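Glycoside hydrolase family 31 (Trueperella pyogenes, PDB 5I0F) degrades cycloalternan, probably hydrolysing its glucosidic bonds by a retaining mechanism through a covalent glycosyl-enzyme intermediate. Local coordinates at residues F464-L477 / N489-G501. Residues are numbered along the deposited sequence; the frame is centred on the assembly and turned at random.
Sequences FKTDGGEHAWGSDL and NNLYPVNYARAYG. With BGC (beta-D-glucopyranose), chain C.
In the TIM barrel of this family 31 glycosidase, the nucleophile Asp467 directly follows the C-terminal end of strand 463-466, and Thr466 and Asp467 meet Tyr496 of helix 485-506, which covers the strand from outside; the axes of segments 464-466 and 489-501 run nearly antiparallel (169°). Asp467 turns its carboxylate into the barrel mouth, where OD2 is bonded covalently to C1 of the glucose (1.4 Å), while its backbone O faces the helix. Tyr496 OH donates to Asp467 O over 2.7 Å, in the carbonyl plane and on a lone pair. CG anti to the backbone N (chi1 174°) sends the long phenol across to that carbonyl, probably helping to fix the backbone there. Thr466, beta-branched, offers a carbon to each of two rings: CB packs off-centre over Tyr496, CG2 over the face of Tyr500, while OG1 is hydrogen-bonded to Ser515 OG. Tyr500 in turn directs its edge at the face of Phe464, a T-shaped pair with planes at 62°. At Gly469 a CB would jam against the preceding carbonyl O and press on Pro493 and Tyr496. Beyond it, Asn489 OD1 is hydrogen-bonded to Tyr479 OH, and Asn489 ND2 donates to Gly474 O (3.0 Å) from above the carbonyl plane; a water links the same ND2 to Gly474 N.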
ATOM      1  N   PHE A 464       0.233   0.171 -17.075  1.00 16.51           N
ATOM      2  CA  PHE A 464       0.345  -1.027 -16.258  1.00 16.42           C
ATOM      3  C   PHE A 464      -0.305  -0.877 -14.889  1.00 16.25           C
ATOM      4  O   PHE A 464      -0.177   0.175 -14.252  1.00 15.93           O
ATOM      5  CB  PHE A 464       1.825  -1.386 -16.067  1.00 17.00           C
ATOM      6  CG  PHE A 464       2.539  -1.762 -17.341  1.00 17.30           C
ATOM      7  CD1 PHE A 464       2.484  -3.060 -17.823  1.00 17.35           C
ATOM      8  CD2 PHE A 464       3.327  -0.820 -18.018  1.00 17.75           C
ATOM      9  CE1 PHE A 464       3.179  -3.413 -18.981  1.00 18.13           C
ATOM     10  CE2 PHE A 464       4.002  -1.158 -19.170  1.00 18.03           C
ATOM     11  CZ  PHE A 464       3.934  -2.445 -19.652  1.00 18.40           C
ATOM     12  N   LYS A 465      -1.009  -1.923 -14.446  1.00 15.82           N
ATOM     13  CA  LYS A 465      -1.436  -2.043 -13.057  1.00 15.98           C
ATOM     14  C   LYS A 465      -0.318  -2.749 -12.293  1.00 16.01           C
ATOM     15  O   LYS A 465      -0.241  -3.987 -12.292  1.00 16.86           O
ATOM     16  CB  LYS A 465      -2.747  -2.819 -12.938  1.00 15.95           C
ATOM     17  CG  LYS A 465      -3.265  -2.879 -11.505  1.00 16.08           C
ATOM     18  CD  LYS A 465      -4.668  -3.447 -11.427  1.00 16.63           C
ATOM     19  CE  LYS A 465      -5.165  -3.424  -9.990  1.00 16.74           C
ATOM     20  NZ  LYS A 465      -6.576  -3.896  -9.886  1.00 16.97           N
ATOM     21  N   THR A 466       0.528  -1.945 -11.667  1.00 16.34           N
ATOM     22  CA  THR A 466       1.728  -2.372 -10.978  1.00 16.73           C
ATOM     23  C   THR A 466       1.329  -2.739  -9.559  1.00 16.31           C
ATOM     24  O   THR A 466       1.510  -1.971  -8.641  1.00 16.12           O
ATOM     25  CB  THR A 466       2.794  -1.245 -11.032  1.00 17.13           C
ATOM     26  OG1 THR A 466       2.146   0.032 -10.966  1.00 17.58           O
ATOM     27  CG2 THR A 466       3.573  -1.312 -12.334  1.00 17.34           C
ATOM     28  N   ASP A 467       0.763  -3.932  -9.415  1.00 16.05           N
ATOM     29  CA  ASP A 467       0.275  -4.467  -8.152  1.00 16.50           C
ATOM     30  C   ASP A 467       1.446  -4.991  -7.295  1.00 16.68           C
ATOM     31  O   ASP A 467       2.549  -5.209  -7.796  1.00 16.72           O
ATOM     32  CB  ASP A 467      -0.723  -5.603  -8.477  1.00 17.31           C
ATOM     33  CG  ASP A 467      -1.655  -5.964  -7.337  1.00 18.33           C
ATOM     34  OD1 ASP A 467      -1.650  -5.348  -6.261  1.00 18.62           O
ATOM     35  OD2 ASP A 467      -2.467  -6.916  -7.548  1.00 21.20           O
ATOM     36  N   GLY A 468       1.201  -5.170  -6.011  1.00 16.47           N
ATOM     37  CA  GLY A 468       2.234  -5.620  -5.076  1.00 17.46           C
ATOM     38  C   GLY A 468       3.333  -4.606  -4.782  1.00 17.76           C
ATOM     39  O   GLY A 468       3.099  -3.410  -4.782  1.00 17.64           O
ATOM     40  N   GLY A 469       4.524  -5.104  -4.480  1.00 18.28           N
ATOM     41  CA  GLY A 469       5.681  -4.282  -4.117  1.00 18.62           C
ATOM     42  C   GLY A 469       6.048  -4.282  -2.634  1.00 18.90           C
ATOM     43  O   GLY A 469       7.057  -3.662  -2.253  1.00 18.94           O
ATOM     44  N   GLU A 470       5.265  -4.996  -1.815  1.00 18.98           N
ATOM     45  CA  GLU A 470       5.445  -5.035  -0.342  1.00 18.93           C
ATOM     46  C   GLU A 470       6.213  -6.273   0.117  1.00 19.41           C
ATOM     47  O   GLU A 470       6.283  -6.525   1.301  1.00 20.14           O
ATOM     48  CB  GLU A 470       4.096  -5.039   0.381  1.00 19.03           C
ATOM     49  CG  GLU A 470       3.042  -4.090  -0.192  1.00 18.51           C
ATOM     50  CD  GLU A 470       2.163  -4.678  -1.299  1.00 18.84           C
ATOM     51  OE1 GLU A 470       2.355  -5.852  -1.731  1.00 18.95           O
ATOM     52  OE2 GLU A 470       1.237  -3.952  -1.750  1.00 18.61           O
ATOM     53  N   HIS A 471       6.859  -6.995  -0.792  1.00 19.09           N
ATOM     54  CA  HIS A 471       7.268  -8.381  -0.531  1.00 19.42           C
ATOM     55  C   HIS A 471       8.610  -8.539   0.193  1.00 19.83           C
ATOM     56  O   HIS A 471       8.915  -9.629   0.707  1.00 20.36           O
ATOM     57  CB  HIS A 471       7.335  -9.148  -1.858  1.00 19.61           C
ATOM     58  CG  HIS A 471       6.218  -8.809  -2.799  1.00 19.30           C
ATOM     59  ND1 HIS A 471       4.917  -9.208  -2.576  1.00 19.17           N
ATOM     60  CD2 HIS A 471       6.201  -8.075  -3.933  1.00 19.03           C
ATOM     61  CE1 HIS A 471       4.148  -8.742  -3.537  1.00 19.03           C
ATOM     62  NE2 HIS A 471       4.902  -8.058  -4.377  1.00 18.76           N
ATOM     63  N   ALA A 472       9.418  -7.483   0.232  1.00 19.76           N
ATOM     64  CA  ALA A 472      10.794  -7.589   0.778  1.00 20.42           C
ATOM     65  C   ALA A 472      10.754  -7.468   2.284  1.00 20.45           C
ATOM     66  O   ALA A 472      10.419  -6.395   2.796  1.00 20.17           O
ATOM     67  CB  ALA A 472      11.685  -6.500   0.208  1.00 20.57           C
ATOM     68  N   TRP A 473      11.093  -8.556   2.983  1.00 20.62           N
ATOM     69  CA  TRP A 473      11.264  -8.542   4.427  1.00 20.72           C
ATOM     70  C   TRP A 473      12.687  -8.994   4.737  1.00 21.60           C
ATOM     71  O   TRP A 473      13.128 -10.031   4.254  1.00 21.79           O
ATOM     72  CB  TRP A 473      10.305  -9.502   5.118  1.00 21.07           C
ATOM     73  CG  TRP A 473       8.827  -9.255   4.977  1.00 20.24           C
ATOM     74  CD1 TRP A 473       8.190  -8.095   4.597  1.00 20.89           C
ATOM     75  CD2 TRP A 473       7.800 -10.196   5.252  1.00 20.29           C
ATOM     76  NE1 TRP A 473       6.824  -8.286   4.595  1.00 20.35           N
ATOM     77  CE2 TRP A 473       6.564  -9.570   4.997  1.00 20.31           C
ATOM     78  CE3 TRP A 473       7.804 -11.521   5.684  1.00 20.88           C
ATOM     79  CZ2 TRP A 473       5.345 -10.229   5.178  1.00 20.59           C
ATOM     80  CZ3 TRP A 473       6.592 -12.177   5.861  1.00 21.14           C
ATOM     81  CH2 TRP A 473       5.379 -11.530   5.593  1.00 20.70           C
ATOM     82  N   GLY A 474      13.391  -8.237   5.571  1.00 22.06           N
ATOM     83  CA  GLY A 474      14.750  -8.585   5.982  1.00 22.42           C
ATOM     84  C   GLY A 474      15.567  -7.321   6.052  1.00 22.60           C
ATOM     85  O   GLY A 474      15.794  -6.667   5.028  1.00 22.86           O
ATOM     86  N   SER A 475      16.008  -6.960   7.249  1.00 22.74           N
ATOM     87  CA  SER A 475      16.782  -5.740   7.423  1.00 23.49           C
ATOM     88  C   SER A 475      18.154  -5.810   6.718  1.00 24.17           C
ATOM     89  O   SER A 475      18.722  -4.770   6.392  1.00 23.52           O
ATOM     90  CB  SER A 475      16.968  -5.451   8.928  1.00 24.50           C
ATOM     91  OG  SER A 475      17.882  -6.394   9.475  1.00 25.96           O
ATOM     92  N   ASP A 476      18.654  -7.027   6.474  1.00 25.32           N
ATOM     93  CA  ASP A 476      20.009  -7.249   5.942  1.00 27.53           C
ATOM     94  C   ASP A 476      20.024  -7.696   4.476  1.00 26.71           C
ATOM     95  O   ASP A 476      21.072  -8.081   3.957  1.00 25.83           O
ATOM     96  CB  ASP A 476      20.800  -8.236   6.810  1.00 31.00           C
ATOM     97  CG  ASP A 476      19.978  -9.462   7.246  1.00 34.37           C
ATOM     98  OD1 ASP A 476      18.742  -9.585   6.923  1.00 36.80           O
ATOM     99  OD2 ASP A 476      20.579 -10.295   7.970  1.00 39.06           O
ATOM    100  N   LEU A 477      18.877  -7.604   3.795  1.00 24.43           N
ATOM    101  CA  LEU A 477      18.838  -7.825   2.352  1.00 24.38           C
ATOM    102  C   LEU A 477      19.794  -6.830   1.669  1.00 24.44           C
ATOM    103  O   LEU A 477      20.106  -5.804   2.248  1.00 24.26           O
ATOM    104  CB  LEU A 477      17.410  -7.683   1.814  1.00 23.42           C
ATOM    105  CG  LEU A 477      16.325  -8.623   2.373  1.00 23.17           C
ATOM    106  CD1 LEU A 477      15.033  -8.441   1.584  1.00 22.41           C
ATOM    107  CD2 LEU A 477      16.747 -10.075   2.398  1.00 23.81           C
ATOM    108  N   ASN A 489      13.740  -1.768   1.485  1.00 19.89           N
ATOM    109  CA  ASN A 489      12.452  -2.478   1.451  1.00 19.17           C
ATOM    110  C   ASN A 489      11.241  -1.516   1.372  1.00 19.08           C
ATOM    111  O   ASN A 489      10.325  -1.784   0.594  1.00 19.08           O
ATOM    112  CB  ASN A 489      12.320  -3.462   2.605  1.00 19.36           C
ATOM    113  CG  ASN A 489      13.389  -4.564   2.572  1.00 19.98           C
ATOM    114  OD1 ASN A 489      14.127  -4.719   1.593  1.00 20.95           O
ATOM    115  ND2 ASN A 489      13.498  -5.297   3.650  1.00 20.58           N
ATOM    116  N   ASN A 490      11.237  -0.423   2.144  1.00 18.91           N
ATOM    117  CA  ASN A 490      10.169   0.593   2.023  1.00 19.32           C
ATOM    118  C   ASN A 490      10.255   1.384   0.714  1.00 19.50           C
ATOM    119  O   ASN A 490       9.244   1.856   0.181  1.00 18.79           O
ATOM    120  CB  ASN A 490      10.202   1.590   3.178  1.00 19.84           C
ATOM    121  CG  ASN A 490       9.686   1.014   4.493  1.00 20.54           C
ATOM    122  OD1 ASN A 490       8.796   0.157   4.526  1.00 20.33           O
ATOM    123  ND2 ASN A 490      10.242   1.515   5.605  1.00 21.17           N
ATOM    124  N   LEU A 491      11.477   1.584   0.245  1.00 19.37           N
ATOM    125  CA  LEU A 491      11.717   2.256  -1.015  1.00 20.30           C
ATOM    126  C   LEU A 491      11.262   1.456  -2.231  1.00 19.53           C
ATOM    127  O   LEU A 491      10.940   2.041  -3.275  1.00 19.65           O
ATOM    128  CB  LEU A 491      13.208   2.596  -1.141  1.00 21.43           C
ATOM    129  CG  LEU A 491      13.651   3.425  -2.348  1.00 22.60           C
ATOM    130  CD1 LEU A 491      12.925   4.758  -2.443  1.00 22.87           C
ATOM    131  CD2 LEU A 491      15.156   3.653  -2.290  1.00 23.87           C
ATOM    132  N   TYR A 492      11.227   0.129  -2.112  1.00 19.38           N
ATOM    133  CA  TYR A 492      10.949  -0.762  -3.249  1.00 18.76           C
ATOM    134  C   TYR A 492       9.775  -0.311  -4.146  1.00 18.62           C
ATOM    135  O   TYR A 492       9.924  -0.250  -5.371  1.00 17.70           O
ATOM    136  CB  TYR A 492      10.711  -2.210  -2.783  1.00 18.59           C
ATOM    137  CG  TYR A 492      10.791  -3.165  -3.935  1.00 18.62           C
ATOM    138  CD1 TYR A 492       9.704  -3.386  -4.763  1.00 18.23           C
ATOM    139  CD2 TYR A 492      11.994  -3.796  -4.251  1.00 18.95           C
ATOM    140  CE1 TYR A 492       9.797  -4.208  -5.882  1.00 18.16           C
ATOM    141  CE2 TYR A 492      12.094  -4.632  -5.349  1.00 18.96           C
ATOM    142  CZ  TYR A 492      10.998  -4.846  -6.161  1.00 18.69           C
ATOM    143  OH  TYR A 492      11.116  -5.697  -7.246  1.00 18.79           O
ATOM    144  N   PRO A 493       8.600  -0.045  -3.546  1.00 18.51           N
ATOM    145  CA  PRO A 493       7.475   0.301  -4.418  1.00 18.40           C
ATOM    146  C   PRO A 493       7.637   1.596  -5.206  1.00 18.60           C
ATOM    147  O   PRO A 493       7.054   1.717  -6.306  1.00 18.31           O
ATOM    148  CB  PRO A 493       6.279   0.351  -3.448  1.00 18.41           C
ATOM    149  CG  PRO A 493       6.865   0.563  -2.112  1.00 18.58           C
ATOM    150  CD  PRO A 493       8.153  -0.219  -2.147  1.00 18.74           C
ATOM    151  N   VAL A 494       8.453   2.520  -4.698  1.00 18.59           N
ATOM    152  CA  VAL A 494       8.771   3.749  -5.424  1.00 19.09           C
ATOM    153  C   VAL A 494       9.574   3.409  -6.688  1.00 19.27           C
ATOM    154  O   VAL A 494       9.248   3.863  -7.780  1.00 18.57           O
ATOM    155  CB  VAL A 494       9.530   4.752  -4.539  1.00 19.73           C
ATOM    156  CG1 VAL A 494       9.750   6.066  -5.268  1.00 20.48           C
ATOM    157  CG2 VAL A 494       8.755   4.998  -3.244  1.00 19.97           C
ATOM    158  N   ASN A 495      10.620   2.599  -6.522  1.00 19.10           N
ATOM    159  CA  ASN A 495      11.450   2.156  -7.642  1.00 19.65           C
ATOM    160  C   ASN A 495      10.664   1.319  -8.671  1.00 19.36           C
ATOM    161  O   ASN A 495      10.886   1.424  -9.892  1.00 19.66           O
ATOM    162  CB  ASN A 495      12.650   1.374  -7.088  1.00 20.00           C
ATOM    163  CG  ASN A 495      13.734   2.284  -6.531  1.00 20.66           C
ATOM    164  OD1 ASN A 495      13.941   3.371  -7.035  1.00 20.84           O
ATOM    165  ND2 ASN A 495      14.452   1.825  -5.514  1.00 21.15           N
ATOM    166  N   TYR A 496       9.733   0.509  -8.175  1.00 18.84           N
ATOM    167  CA  TYR A 496       8.868  -0.327  -9.019  1.00 18.52           C
ATOM    168  C   TYR A 496       7.973   0.510  -9.943  1.00 18.27           C
ATOM    169  O   TYR A 496       7.960   0.312 -11.172  1.00 17.38           O
ATOM    170  CB  TYR A 496       8.054  -1.220  -8.093  1.00 18.30           C
ATOM    171  CG  TYR A 496       6.969  -2.093  -8.672  1.00 18.04           C
ATOM    172  CD1 TYR A 496       7.094  -2.735  -9.904  1.00 18.06           C
ATOM    173  CD2 TYR A 496       5.791  -2.292  -7.952  1.00 18.15           C
ATOM    174  CE1 TYR A 496       6.071  -3.567 -10.386  1.00 17.84           C
ATOM    175  CE2 TYR A 496       4.782  -3.109  -8.414  1.00 17.62           C
ATOM    176  CZ  TYR A 496       4.918  -3.745  -9.642  1.00 17.96           C
ATOM    177  OH  TYR A 496       3.892  -4.565 -10.089  1.00 17.63           O
ATOM    178  N   ALA A 497       7.228   1.429  -9.356  1.00 18.55           N
ATOM    179  CA  ALA A 497       6.370   2.336 -10.140  1.00 19.08           C
ATOM    180  C   ALA A 497       7.217   3.157 -11.104  1.00 19.58           C
ATOM    181  O   ALA A 497       6.885   3.260 -12.288  1.00 20.41           O
ATOM    182  CB  ALA A 497       5.551   3.247  -9.227  1.00 19.12           C
ATOM    183  N   ARG A 498       8.328   3.699 -10.620  1.00 20.17           N
ATOM    184  CA  ARG A 498       9.276   4.408 -11.479  1.00 20.67           C
ATOM    185  C   ARG A 498       9.740   3.588 -12.688  1.00 20.21           C
ATOM    186  O   ARG A 498       9.801   4.100 -13.800  1.00 19.97           O
ATOM    187  CB  ARG A 498      10.497   4.840 -10.678  1.00 22.26           C
ATOM    188  CG  ARG A 498      11.556   5.555 -11.495  1.00 23.78           C
ATOM    189  CD  ARG A 498      12.740   5.984 -10.661  1.00 25.99           C
ATOM    190  NE  ARG A 498      13.697   6.728 -11.494  1.00 28.09           N
ATOM    191  CZ  ARG A 498      14.884   7.161 -11.092  1.00 29.30           C
ATOM    192  NH1 ARG A 498      15.303   6.944  -9.858  1.00 29.63           N
ATOM    193  NH2 ARG A 498      15.659   7.817 -11.947  1.00 30.71           N
ATOM    194  N   ALA A 499      10.095   2.323 -12.463  1.00 19.71           N
ATOM    195  CA  ALA A 499      10.602   1.451 -13.555  1.00 18.97           C
ATOM    196  C   ALA A 499       9.616   1.398 -14.714  1.00 18.51           C
ATOM    197  O   ALA A 499      10.007   1.552 -15.861  1.00 18.21           O
ATOM    198  CB  ALA A 499      10.842   0.042 -13.037  1.00 18.86           C
ATOM    199  N   TYR A 500       8.329   1.198 -14.403  1.00 17.96           N
ATOM    200  CA  TYR A 500       7.319   1.063 -15.456  1.00 18.52           C
ATOM    201  C   TYR A 500       6.930   2.423 -16.064  1.00 18.76           C
ATOM    202  O   TYR A 500       6.685   2.515 -17.280  1.00 19.21           O
ATOM    203  CB  TYR A 500       6.103   0.299 -14.953  1.00 17.95           C
ATOM    204  CG  TYR A 500       6.314  -1.195 -14.849  1.00 17.99           C
ATOM    205  CD1 TYR A 500       6.905  -1.780 -13.712  1.00 17.74           C
ATOM    206  CD2 TYR A 500       5.922  -2.032 -15.880  1.00 17.97           C
ATOM    207  CE1 TYR A 500       7.071  -3.159 -13.621  1.00 17.91           C
ATOM    208  CE2 TYR A 500       6.070  -3.409 -15.791  1.00 18.56           C
ATOM    209  CZ  TYR A 500       6.648  -3.971 -14.669  1.00 18.47           C
ATOM    210  OH  TYR A 500       6.741  -5.348 -14.602  1.00 19.32           O
ATOM    211  N   GLY A 501       6.900   3.472 -15.239  1.00 18.84           N
ATOM    212  CA  GLY A 501       6.740   4.839 -15.750  1.00 19.38           C
ATOM    213  C   GLY A 501       7.806   5.188 -16.783  1.00 20.07           C
ATOM    214  O   GLY A 501       7.493   5.710 -17.853  1.00 20.25           O
TER
HETATM  215  C2  BGC C   1      -4.728  -6.548  -6.253  1.00 18.23           C
HETATM  216  C3  BGC C   1      -6.115  -6.941  -6.791  1.00 17.77           C
HETATM  217  C4  BGC C   1      -5.946  -7.910  -7.957  1.00 18.43           C
HETATM  218  C5  BGC C   1      -5.097  -9.123  -7.546  1.00 19.02           C
HETATM  219  C6  BGC C   1      -4.783  -9.955  -8.783  1.00 19.27           C
HETATM  220  C1  BGC C   1      -3.500  -7.401  -6.665  1.00 19.92           C
HETATM  221  O2  BGC C   1      -4.651  -5.800  -5.023  1.00 16.64           O
HETATM  222  O3  BGC C   1      -6.842  -5.774  -7.185  1.00 17.48           O
HETATM  223  O4  BGC C   1      -7.232  -8.350  -8.434  1.00 17.01           O
HETATM  224  O5  BGC C   1      -3.856  -8.779  -6.877  1.00 19.44           O
HETATM  225  O6  BGC C   1      -4.190 -11.205  -8.416  1.00 19.74           O
HETATM  226  O   HOH W   1       8.897  -4.152  -0.176  1.00 18.92           O
HETATM  227  O   HOH W   2      12.440  -5.550   6.431  1.00 24.79           O